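Heme oxygenase (Leptospira interrogans, PDB 5KZL) binds heme and, as a heme oxygenase, catalyses its oxidative opening to biliverdin, carbon monoxide and free iron. Local coordinates at residues L10-E21 / K191-F202; E49-S57 / H101-V111. The protein carries 1 engineered substitution. All blocks are in the same frame, centred on the assembly; numbering follows the deposited sequence.

Contact 1: residues L10-E21 / K191-F202. With HEM (protoporphyrin IX containing Fe), chain B.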
loop_
_atom_site.group_PDB
_atom_site.type_symbol
_atom_site.label_atom_id
_atom_site.label_comp_id
_atom_site.label_asym_id
_atom_site.label_seq_id
_atom_site.Cartn_x
_atom_site.Cartn_y
_atom_site.Cartn_z
ATOM N N LEU A 10 10.735 -0.463 -16.627
ATOM C CA LEU A 10 9.619 0.101 -15.867
ATOM C C LEU A 10 9.966 0.175 -14.361
ATOM O O LEU A 10 9.651 1.185 -13.723
ATOM C CB LEU A 10 8.304 -0.691 -16.089
ATOM C CG LEU A 10 7.075 -0.268 -15.224
ATOM C CD1 LEU A 10 6.698 1.202 -15.460
ATOM C CD2 LEU A 10 5.891 -1.185 -15.470
ATOM N N ALA A 11 10.627 -0.875 -13.807
ATOM C CA ALA A 11 10.982 -0.866 -12.376
ATOM C C ALA A 11 11.918 0.315 -12.080
ATOM O O ALA A 11 11.729 1.013 -11.085
ATOM C CB ALA A 11 11.635 -2.180 -11.977
ATOM N N THR A 12 12.856 0.595 -13.006
ATOM C CA THR A 12 13.809 1.712 -12.887
ATOM C C THR A 12 13.071 3.071 -13.050
ATOM O O THR A 12 13.321 4.001 -12.286
ATOM C CB THR A 12 14.950 1.498 -13.902
ATOM O OG1 THR A 12 15.683 0.333 -13.505
ATOM C CG2 THR A 12 15.902 2.684 -14.005
ATOM N N ILE A 13 12.176 3.169 -14.048
ATOM C CA ILE A 13 11.374 4.380 -14.330
ATOM C C ILE A 13 10.587 4.799 -13.083
ATOM O O ILE A 13 10.568 5.978 -12.714
ATOM C CB ILE A 13 10.456 4.166 -15.576
ATOM C CG1 ILE A 13 11.284 4.262 -16.873
ATOM C CG2 ILE A 13 9.285 5.179 -15.606
ATOM C CD1 ILE A 13 10.650 3.608 -18.071
ATOM N N LEU A 14 9.936 3.823 -12.438
ATOM C CA LEU A 14 9.153 4.068 -11.237
ATOM C C LEU A 14 10.037 4.436 -10.059
ATOM O O LEU A 14 9.708 5.371 -9.350
ATOM C CB LEU A 14 8.263 2.854 -10.904
ATOM C CG LEU A 14 7.195 2.509 -11.940
ATOM C CD1 LEU A 14 6.361 1.290 -11.495
ATOM C CD2 LEU A 14 6.291 3.702 -12.210
ATOM N N ARG A 15 11.172 3.733 -9.862
ATOM C CA ARG A 15 12.084 4.032 -8.750
ATOM C C ARG A 15 12.663 5.457 -8.864
ATOM O O ARG A 15 12.600 6.234 -7.903
ATOM C CB ARG A 15 13.205 2.971 -8.685
ATOM C CG ARG A 15 14.285 3.256 -7.655
ATOM C CD ARG A 15 15.316 2.148 -7.580
ATOM N NE ARG A 15 14.775 0.964 -6.910
ATOM C CZ ARG A 15 15.442 -0.172 -6.734
ATOM N NH1 ARG A 15 14.872 -1.191 -6.103
ATOM N NH2 ARG A 15 16.675 -0.307 -7.211
ATOM N N GLU A 16 13.249 5.778 -10.028
ATOM C CA GLU A 16 13.853 7.087 -10.287
ATOM C C GLU A 16 12.796 8.188 -10.347
ATOM O O GLU A 16 13.019 9.271 -9.810
ATOM C CB GLU A 16 14.684 7.061 -11.576
ATOM C CG GLU A 16 15.902 6.140 -11.498
ATOM C CD GLU A 16 16.681 5.958 -12.795
ATOM O OE1 GLU A 16 16.143 6.273 -13.882
ATOM O OE2 GLU A 16 17.819 5.442 -12.726
ATOM N N GLY A 17 11.662 7.905 -10.985
ATOM C CA GLY A 17 10.591 8.884 -11.136
ATOM C C GLY A 17 9.804 9.232 -9.885
ATOM O O GLY A 17 9.128 10.263 -9.868
ATOM N N THR A 18 9.841 8.387 -8.830
ATOM C CA THR A 18 9.029 8.689 -7.639
ATOM C C THR A 18 9.859 8.932 -6.364
ATOM O O THR A 18 9.282 8.999 -5.278
ATOM C CB THR A 18 7.928 7.628 -7.404
ATOM O OG1 THR A 18 8.521 6.363 -7.103
ATOM C CG2 THR A 18 6.937 7.527 -8.560
ATOM N N SER A 19 11.195 9.117 -6.501
ATOM C CA SER A 19 12.097 9.371 -5.368
ATOM C C SER A 19 11.681 10.598 -4.552
ATOM O O SER A 19 11.703 10.538 -3.325
ATOM C CB SER A 19 13.533 9.523 -5.857
ATOM O OG SER A 19 13.612 10.509 -6.873
ATOM N N GLU A 20 11.271 11.699 -5.217
ATOM C CA GLU A 20 10.844 12.909 -4.498
ATOM C C GLU A 20 9.494 12.751 -3.792
ATOM O O GLU A 20 9.321 13.279 -2.695
ATOM C CB GLU A 20 10.847 14.139 -5.424
ATOM C CG GLU A 20 12.253 14.596 -5.791
ATOM C CD GLU A 20 12.405 15.433 -7.047
ATOM O OE1 GLU A 20 11.465 16.183 -7.398
ATOM O OE2 GLU A 20 13.493 15.360 -7.664
ATOM N N GLU A 21 8.540 12.017 -4.417
ATOM C CA GLU A 21 7.194 11.787 -3.892
ATOM C C GLU A 21 7.238 10.962 -2.609
ATOM O O GLU A 21 6.429 11.202 -1.706
ATOM C CB GLU A 21 6.292 11.103 -4.952
ATOM C CG GLU A 21 5.856 11.994 -6.109
ATOM C CD GLU A 21 6.889 12.346 -7.162
ATOM O OE1 GLU A 21 7.985 11.744 -7.161
ATOM O OE2 GLU A 21 6.619 13.261 -7.971
ATOM N N LYS A 191 4.509 3.181 -20.079
ATOM C CA LYS A 191 5.260 3.205 -18.812
ATOM C C LYS A 191 5.198 4.602 -18.195
ATOM O O LYS A 191 5.096 4.725 -16.974
ATOM C CB LYS A 191 6.718 2.776 -19.017
ATOM C CG LYS A 191 6.871 1.322 -19.390
ATOM C CD LYS A 191 8.311 1.062 -19.811
ATOM C CE LYS A 191 8.444 -0.273 -20.488
ATOM N NZ LYS A 191 9.848 -0.469 -20.960
ATOM N N GLN A 192 5.222 5.662 -19.045
ATOM C CA GLN A 192 5.080 7.048 -18.587
ATOM C C GLN A 192 3.736 7.283 -17.903
ATOM O O GLN A 192 3.695 7.991 -16.883
ATOM C CB GLN A 192 5.304 8.051 -19.716
ATOM C CG GLN A 192 6.770 8.261 -20.062
ATOM C CD GLN A 192 7.574 8.773 -18.880
ATOM O OE1 GLN A 192 7.285 9.808 -18.262
ATOM N NE2 GLN A 192 8.555 8.019 -18.500
ATOM N N SER A 193 2.646 6.693 -18.451
ATOM C CA SER A 193 1.300 6.786 -17.861
ATOM C C SER A 193 1.298 6.053 -16.510
ATOM O O SER A 193 0.678 6.533 -15.544
ATOM C CB SER A 193 0.253 6.182 -18.794
ATOM O OG SER A 193 0.140 6.912 -20.008
ATOM N N ILE A 194 2.025 4.912 -16.418
ATOM C CA ILE A 194 2.136 4.154 -15.149
ATOM C C ILE A 194 2.901 5.011 -14.121
ATOM O O ILE A 194 2.475 5.101 -12.966
ATOM C CB ILE A 194 2.709 2.710 -15.323
ATOM C CG1 ILE A 194 1.755 1.840 -16.211
ATOM C CG2 ILE A 194 2.902 2.018 -13.940
ATOM C CD1 ILE A 194 2.386 0.604 -16.813
ATOM N N LEU A 195 3.978 5.700 -14.557
ATOM C CA LEU A 195 4.707 6.628 -13.673
ATOM C C LEU A 195 3.787 7.792 -13.172
ATOM O O LEU A 195 3.772 8.089 -11.977
ATOM C CB LEU A 195 5.984 7.157 -14.379
ATOM C CG LEU A 195 6.805 8.221 -13.649
ATOM C CD1 LEU A 195 7.280 7.739 -12.260
ATOM C CD2 LEU A 195 7.985 8.680 -14.510
ATOM N N ALA A 196 2.995 8.410 -14.072
ATOM C CA ALA A 196 2.054 9.492 -13.731
ATOM C C ALA A 196 1.033 8.998 -12.683
ATOM O O ALA A 196 0.797 9.683 -11.676
ATOM C CB ALA A 196 1.345 9.967 -14.990
ATOM N N GLU A 197 0.536 7.752 -12.848
ATOM C CA GLU A 197 -0.387 7.176 -11.862
ATOM C C GLU A 197 0.290 6.960 -10.498
ATOM O O GLU A 197 -0.294 7.324 -9.472
ATOM C CB GLU A 197 -1.070 5.901 -12.372
ATOM C CG GLU A 197 -2.242 5.433 -11.490
ATOM C CD GLU A 197 -3.429 6.378 -11.355
ATOM O OE1 GLU A 197 -3.504 7.348 -12.141
ATOM O OE2 GLU A 197 -4.284 6.150 -10.468
ATOM N N SER A 198 1.531 6.455 -10.499
ATOM C CA SER A 198 2.308 6.220 -9.274
ATOM C C SER A 198 2.454 7.521 -8.470
ATOM O O SER A 198 2.253 7.522 -7.257
ATOM C CB SER A 198 3.671 5.621 -9.607
ATOM O OG SER A 198 3.517 4.383 -10.280
ATOM N N LYS A 199 2.752 8.639 -9.158
ATOM C CA LYS A 199 2.846 9.948 -8.493
ATOM C C LYS A 199 1.530 10.348 -7.816
ATOM O O LYS A 199 1.545 10.857 -6.678
ATOM C CB LYS A 199 3.287 11.017 -9.484
ATOM C CG LYS A 199 4.724 10.815 -9.945
ATOM C CD LYS A 199 5.062 11.808 -11.039
ATOM C CE LYS A 199 6.481 11.653 -11.491
ATOM N NZ LYS A 199 7.392 12.478 -10.658
ATOM N N GLN A 200 0.395 10.075 -8.494
ATOM C CA GLN A 200 -0.954 10.345 -7.990
ATOM C C GLN A 200 -1.210 9.501 -6.740
ATOM O O GLN A 200 -1.758 10.010 -5.755
ATOM C CB GLN A 200 -2.000 9.977 -9.063
ATOM C CG GLN A 200 -2.659 11.148 -9.760
ATOM C CD GLN A 200 -3.319 12.095 -8.802
ATOM O OE1 GLN A 200 -4.383 11.840 -8.211
ATOM N NE2 GLN A 200 -2.654 13.187 -8.603
ATOM N N VAL A 201 -0.788 8.232 -6.769
ATOM C CA VAL A 201 -0.956 7.316 -5.620
ATOM C C VAL A 201 -0.178 7.869 -4.425
ATOM O O VAL A 201 -0.744 7.907 -3.333
ATOM C CB VAL A 201 -0.583 5.833 -5.917
ATOM C CG1 VAL A 201 -0.860 4.943 -4.705
ATOM C CG2 VAL A 201 -1.340 5.306 -7.126
ATOM N N PHE A 202 1.090 8.314 -4.620
ATOM C CA PHE A 202 1.852 8.896 -3.506
ATOM C C PHE A 202 1.083 10.074 -2.919
ATOM O O PHE A 202 0.980 10.181 -1.699
ATOM C CB PHE A 202 3.274 9.345 -3.918
ATOM C CG PHE A 202 4.321 8.259 -3.809
ATOM C CD1 PHE A 202 4.885 7.928 -2.578
ATOM C CD2 PHE A 202 4.764 7.583 -4.941
ATOM C CE1 PHE A 202 5.842 6.904 -2.480
ATOM C CE2 PHE A 202 5.721 6.571 -4.847
ATOM C CZ PHE A 202 6.243 6.222 -3.621
HETATM C CHA HEM B . 11.002 1.568 -0.547
HETATM C CHB HEM B . 6.599 3.293 -0.902
HETATM C CHC HEM B . 7.142 5.282 3.411
HETATM C CHD HEM B . 11.064 2.823 4.045
HETATM C C1A HEM B . 9.761 1.861 -0.998
HETATM C C2A HEM B . 9.297 1.532 -2.313
HETATM C C3A HEM B . 8.073 2.043 -2.412
HETATM C C4A HEM B . 7.761 2.651 -1.196
HETATM C CMA HEM B . 7.154 1.949 -3.567
HETATM C CAA HEM B . 10.028 0.759 -3.382
HETATM C CBA HEM B . 11.063 1.615 -4.147
HETATM C CGA HEM B . 11.619 0.848 -5.273
HETATM O O1A HEM B . 11.467 1.222 -6.395
HETATM O O2A HEM B . 12.228 -0.179 -5.022
HETATM C C1B HEM B . 6.351 4.022 0.249
HETATM C C2B HEM B . 5.157 4.828 0.455
HETATM C C3B HEM B . 5.336 5.379 1.671
HETATM C C4B HEM B . 6.633 4.912 2.185
HETATM C CMB HEM B . 3.974 4.985 -0.438
HETATM C CAB HEM B . 4.515 6.259 2.402
HETATM C CBB HEM B . 3.611 6.785 1.748
HETATM C C1C HEM B . 8.168 4.699 4.064
HETATM C C2C HEM B . 8.428 4.760 5.461
HETATM C C3C HEM B . 9.551 4.040 5.627
HETATM C C4C HEM B . 9.948 3.517 4.344
HETATM C CMC HEM B . 7.597 5.482 6.522
HETATM C CAC HEM B . 10.205 3.842 6.899
HETATM C CBC HEM B . 11.004 2.869 7.070
HETATM C C1D HEM B . 11.424 2.361 2.796
HETATM C C2D HEM B . 12.706 1.659 2.532
HETATM C C3D HEM B . 12.664 1.289 1.277
HETATM C C4D HEM B . 11.380 1.777 0.753
HETATM C CMD HEM B . 13.781 1.366 3.520
HETATM C CAD HEM B . 13.760 0.572 0.539
HETATM C CBD HEM B . 13.866 -0.871 0.867
HETATM C CGD HEM B . 14.946 -1.570 0.105
HETATM O O1D HEM B . 15.421 -1.096 -0.856
HETATM O O2D HEM B . 15.291 -2.641 0.503
HETATM N NA HEM B . 8.792 2.562 -0.399
HETATM N NB HEM B . 7.116 4.186 1.272
HETATM N NC HEM B . 9.092 3.975 3.473
HETATM N ND HEM B . 10.692 2.384 1.703
HETATM FE FE HEM B . 8.973 3.271 1.505
HETATM O O HOH W 1 10.137 -2.472 -18.649
HETATM O O HOH W 2 7.961 1.438 2.404
#
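K199 of helix 191-202 reaches G17 and E21, at the end of helix 10-17 and the start of the next helix. From CB, where the side chain leaves its helix, CG is placed anti to the carbonyl carbon (chi1 -68°) and lies 3.7 Å from E21 OE2; CD runs on past the same oxygen. The chain stays extended as far as CE, which comes up to the carbonyl of G17, and a bend at the last torsion (chi4 -88°) brings NZ between two acceptors. NZ donates to G17 O at 2.9 Å, nearly along the C=O axis, and to E21 OE2, also at 2.9 Å, in a salt bridge that meets the carboxylate from above its plane. One ammonium thus ties the two successive helices together.

Next to it the packing is mostly apolar. L195 CD1 lies 3.7 Å from G17 CA and also touches T18 CG2, while L195 CD2 meets I13 CG2. L14 CD2 lies against L195 CA and S198 OG, which donates to I194 O. At the far end K191 lays CB and CG on L10 CD1 and CD on I13 CD1, while its NZ is held by M8 O and D188 and shares a water with L10 N. T18 CB meets the F202 ring at CE2, 3.5 Å away, and F202 CE1 approaches the heme methyl CMB at 3.4 Å. R15 NH1 donates a hydrogen bond to propionate oxygen O2A, 3.0 Å away. Helices 10-17 and 191-202 cross at -36°; R15 and F202 belong to the heme pocket of the all-helical heme oxygenase fold.

Contact 2: residues E49-S57 / H101-V111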
loop_
_atom_site.group_PDB
_atom_site.type_symbol
_atom_site.label_atom_id
_atom_site.label_comp_id
_atom_site.label_asym_id
_atom_site.label_seq_id
_atom_site.Cartn_x
_atom_site.Cartn_y
_atom_site.Cartn_z
ATOM N N GLU A 49 -7.473 2.071 9.649
ATOM C CA GLU A 49 -8.821 2.088 9.064
ATOM C C GLU A 49 -8.774 2.577 7.650
ATOM O O GLU A 49 -9.413 1.977 6.798
ATOM C CB GLU A 49 -9.751 2.992 9.850
ATOM C CG GLU A 49 -10.076 2.432 11.211
ATOM C CD GLU A 49 -10.930 3.366 12.032
ATOM O OE1 GLU A 49 -11.105 4.537 11.636
ATOM O OE2 GLU A 49 -11.446 2.912 13.069
ATOM N N ALA A 50 -8.033 3.682 7.402
ATOM C CA ALA A 50 -7.881 4.251 6.063
ATOM C C ALA A 50 -7.253 3.206 5.127
ATOM O O ALA A 50 -7.754 3.027 4.024
ATOM C CB ALA A 50 -7.024 5.511 6.107
ATOM N N PHE A 51 -6.205 2.479 5.591
ATOM C CA PHE A 51 -5.567 1.422 4.800
ATOM C C PHE A 51 -6.525 0.261 4.568
ATOM O O PHE A 51 -6.542 -0.286 3.469
ATOM C CB PHE A 51 -4.266 0.942 5.455
ATOM C CG PHE A 51 -3.056 1.817 5.199
ATOM C CD1 PHE A 51 -2.954 2.576 4.032
ATOM C CD2 PHE A 51 -1.981 1.824 6.084
ATOM C CE1 PHE A 51 -1.823 3.362 3.786
ATOM C CE2 PHE A 51 -0.836 2.568 5.810
ATOM C CZ PHE A 51 -0.777 3.360 4.682
ATOM N N TYR A 52 -7.341 -0.094 5.570
ATOM C CA TYR A 52 -8.321 -1.155 5.345
ATOM C C TYR A 52 -9.178 -0.870 4.094
ATOM O O TYR A 52 -9.298 -1.743 3.226
ATOM C CB TYR A 52 -9.223 -1.400 6.559
ATOM C CG TYR A 52 -10.335 -2.362 6.188
ATOM C CD1 TYR A 52 -10.097 -3.732 6.109
ATOM C CD2 TYR A 52 -11.578 -1.893 5.762
ATOM C CE1 TYR A 52 -11.095 -4.620 5.691
ATOM C CE2 TYR A 52 -12.585 -2.768 5.355
ATOM C CZ TYR A 52 -12.335 -4.132 5.312
ATOM O OH TYR A 52 -13.314 -4.998 4.891
ATOM N N TYR A 53 -9.783 0.324 4.016
ATOM C CA TYR A 53 -10.652 0.664 2.884
ATOM C C TYR A 53 -9.886 0.689 1.554
ATOM O O TYR A 53 -10.378 0.225 0.521
ATOM C CB TYR A 53 -11.418 1.969 3.172
ATOM C CG TYR A 53 -12.424 1.796 4.283
ATOM C CD1 TYR A 53 -13.486 0.903 4.154
ATOM C CD2 TYR A 53 -12.295 2.493 5.485
ATOM C CE1 TYR A 53 -14.399 0.709 5.187
ATOM C CE2 TYR A 53 -13.192 2.290 6.537
ATOM C CZ TYR A 53 -14.263 1.422 6.366
ATOM O OH TYR A 53 -15.201 1.216 7.355
ATOM N N VAL A 54 -8.656 1.194 1.596
ATOM C CA VAL A 54 -7.814 1.297 0.396
ATOM C C VAL A 54 -7.484 -0.088 -0.148
ATOM O O VAL A 54 -7.731 -0.360 -1.328
ATOM C CB VAL A 54 -6.544 2.131 0.720
ATOM C CG1 VAL A 54 -5.484 1.990 -0.375
ATOM C CG2 VAL A 54 -6.905 3.599 0.968
ATOM N N TYR A 55 -6.924 -0.960 0.703
ATOM C CA TYR A 55 -6.560 -2.313 0.275
ATOM C C TYR A 55 -7.771 -3.164 -0.074
ATOM O O TYR A 55 -7.668 -3.950 -0.994
ATOM C CB TYR A 55 -5.666 -2.991 1.317
ATOM C CG TYR A 55 -4.255 -2.444 1.337
ATOM C CD1 TYR A 55 -3.268 -2.983 0.521
ATOM C CD2 TYR A 55 -3.903 -1.399 2.186
ATOM C CE1 TYR A 55 -1.957 -2.503 0.552
ATOM C CE2 TYR A 55 -2.589 -0.922 2.241
ATOM C CZ TYR A 55 -1.625 -1.476 1.416
ATOM O OH TYR A 55 -0.343 -1.011 1.453
ATOM N N GLU A 56 -8.909 -3.014 0.629
ATOM C CA GLU A 56 -10.137 -3.749 0.292
ATOM C C GLU A 56 -10.515 -3.446 -1.158
ATOM O O GLU A 56 -10.779 -4.375 -1.923
ATOM C CB GLU A 56 -11.285 -3.363 1.235
ATOM C CG GLU A 56 -12.649 -3.874 0.795
ATOM C CD GLU A 56 -13.775 -3.454 1.714
ATOM O OE1 GLU A 56 -13.977 -2.231 1.903
ATOM O OE2 GLU A 56 -14.456 -4.354 2.253
ATOM N N SER A 57 -10.520 -2.157 -1.540
ATOM C CA SER A 57 -10.845 -1.709 -2.903
ATOM C C SER A 57 -9.786 -2.172 -3.907
ATOM O O SER A 57 -10.135 -2.760 -4.935
ATOM C CB SER A 57 -10.975 -0.194 -2.957
ATOM O OG SER A 57 -11.382 0.178 -4.268
ATOM N N HIS A 101 -16.979 3.062 11.921
ATOM C CA HIS A 101 -15.731 3.682 11.472
ATOM C C HIS A 101 -15.685 3.744 9.940
ATOM O O HIS A 101 -14.866 3.055 9.310
ATOM C CB HIS A 101 -14.532 2.901 12.036
ATOM C CG HIS A 101 -14.559 2.734 13.526
ATOM N ND1 HIS A 101 -13.977 3.667 14.368
ATOM C CD2 HIS A 101 -15.105 1.746 14.276
ATOM C CE1 HIS A 101 -14.178 3.218 15.596
ATOM N NE2 HIS A 101 -14.857 2.068 15.593
ATOM N N GLN A 102 -16.617 4.535 9.345
ATOM C CA GLN A 102 -16.797 4.742 7.897
ATOM C C GLN A 102 -15.572 5.443 7.282
ATOM O O GLN A 102 -14.908 6.185 8.002
ATOM C CB GLN A 102 -18.070 5.566 7.624
ATOM C CG GLN A 102 -19.349 4.833 8.027
ATOM C CD GLN A 102 -20.589 5.283 7.287
ATOM O OE1 GLN A 102 -20.580 6.230 6.489
ATOM N NE2 GLN A 102 -21.698 4.599 7.542
ATOM N N PRO A 103 -15.245 5.234 5.975
ATOM C CA PRO A 103 -14.031 5.874 5.413
ATOM C C PRO A 103 -14.008 7.400 5.464
ATOM O O PRO A 103 -14.999 8.068 5.163
ATOM C CB PRO A 103 -13.992 5.375 3.967
ATOM C CG PRO A 103 -15.352 4.872 3.671
ATOM C CD PRO A 103 -15.891 4.355 4.976
ATOM N N SER A 104 -12.860 7.955 5.857
ATOM C CA SER A 104 -12.627 9.393 5.908
ATOM C C SER A 104 -12.748 9.993 4.486
ATOM O O SER A 104 -12.737 9.243 3.501
ATOM C CB SER A 104 -11.230 9.665 6.453
ATOM O OG SER A 104 -10.251 9.400 5.459
ATOM N N VAL A 105 -12.843 11.339 4.385
ATOM C CA VAL A 105 -12.904 12.073 3.117
ATOM C C VAL A 105 -11.726 11.663 2.172
ATOM O O VAL A 105 -11.962 11.280 1.020
ATOM C CB VAL A 105 -12.972 13.615 3.376
ATOM C CG1 VAL A 105 -12.674 14.421 2.111
ATOM C CG2 VAL A 105 -14.334 14.007 3.945
ATOM N N ALA A 106 -10.477 11.734 2.669
ATOM C CA ALA A 106 -9.290 11.392 1.875
ATOM C C ALA A 106 -9.278 9.913 1.503
ATOM O O ALA A 106 -8.815 9.588 0.416
ATOM C CB ALA A 106 -8.018 11.751 2.622
ATOM N N THR A 107 -9.823 9.028 2.381
ATOM C CA THR A 107 -9.905 7.588 2.116
ATOM C C THR A 107 -10.893 7.352 0.954
ATOM O O THR A 107 -10.588 6.591 0.039
ATOM C CB THR A 107 -10.263 6.808 3.386
ATOM O OG1 THR A 107 -9.225 7.005 4.350
ATOM C CG2 THR A 107 -10.436 5.303 3.127
ATOM N N GLN A 108 -12.052 8.021 0.993
ATOM C CA GLN A 108 -13.087 7.950 -0.055
ATOM C C GLN A 108 -12.580 8.388 -1.439
ATOM O O GLN A 108 -12.949 7.783 -2.449
ATOM C CB GLN A 108 -14.303 8.813 0.350
ATOM C CG GLN A 108 -15.169 8.188 1.436
ATOM C CD GLN A 108 -16.271 9.140 1.832
ATOM O OE1 GLN A 108 -16.962 9.704 0.979
ATOM N NE2 GLN A 108 -16.439 9.372 3.133
ATOM N N ASP A 109 -11.755 9.444 -1.487
ATOM C CA ASP A 109 -11.215 9.931 -2.745
ATOM C C ASP A 109 -10.214 8.948 -3.320
ATOM O O ASP A 109 -10.155 8.770 -4.540
ATOM C CB ASP A 109 -10.611 11.317 -2.566
ATOM C CG ASP A 109 -11.655 12.389 -2.255
ATOM O OD1 ASP A 109 -12.873 12.130 -2.477
ATOM O OD2 ASP A 109 -11.263 13.477 -1.822
ATOM N N TYR A 110 -9.462 8.282 -2.431
ATOM C CA TYR A 110 -8.462 7.276 -2.793
ATOM C C TYR A 110 -9.192 6.054 -3.368
ATOM O O TYR A 110 -8.889 5.665 -4.490
ATOM C CB TYR A 110 -7.593 6.927 -1.555
ATOM C CG TYR A 110 -6.284 6.179 -1.776
ATOM C CD1 TYR A 110 -6.073 5.410 -2.924
ATOM C CD2 TYR A 110 -5.294 6.168 -0.796
ATOM C CE1 TYR A 110 -4.896 4.675 -3.100
ATOM C CE2 TYR A 110 -4.119 5.438 -0.960
ATOM C CZ TYR A 110 -3.918 4.706 -2.120
ATOM O OH TYR A 110 -2.786 3.935 -2.247
ATOM N N VAL A 111 -10.212 5.530 -2.667
ATOM C CA VAL A 111 -11.034 4.389 -3.114
ATOM C C VAL A 111 -11.714 4.710 -4.471
ATOM O O VAL A 111 -11.742 3.874 -5.378
ATOM C CB VAL A 111 -12.035 3.973 -1.977
ATOM C CG1 VAL A 111 -13.118 3.009 -2.480
ATOM C CG2 VAL A 111 -11.298 3.371 -0.781
HETATM O O HOH W 3 -12.454 5.911 13.463
#
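The Y53 ring is held between P103 and Y52, lying across the proline at about a right angle. Its CG is anti to the carbonyl carbon (chi1 -68°); P103 CD sits over one face in a CH-pi contact, 3.8 Å from the ring centroid, while the neighbouring Y52 edges over the opposite face. At the ring's edge the hydroxyl donates to H101 O at 2.7 Å, reaching that oxygen from above the carbonyl plane. Y53 CB rests on T107 CG2, 3.5 Å away. V54, one residue on, places both methyls over a face of the Y110 ring, with CG1 3.8 Å from the centroid. At the start of the loop, H101 sets its CB 3.3 Å from E49 OE2, and a water bonded to E49 OE1 and H101 ND1 joins the two residues; E49 OE2 accepts from W96, whose ring stacks on H101. V111 packs CG2 on Y53 O and CG1 against S57. S104 caps helix 105-111, its OG accepting from T107 N at 3.1 Å. The two helices run nearly parallel, 12° apart; helix 188-210 packs on F51, T107 and Y110, and helix 82-93 lies against E49, Y52 and Y55.

In the fold
Contacts 1 and 2 have centres about 22 Å apart in a single-chain, all-helical fold without strands. Along the chain the order is 10-21, 49-57, 101-111 and 191-202, so contact 1 joins the N-terminal and C-terminal parts of the chain and contact 2 pairs two segments that lie between them in sequence. They share no helix, but they touch where V201 CG1 of helix 188-210 packs on Y110 OH of helix 105-120. Helix 188-210, part of contact 1, also packs on both helices of contact 2. Contact 1 contributes R15 and F202 to the heme pocket, whereas contact 2 lies farther from the heme, the nearest atoms of Y110 and the heme about 7 Å apart.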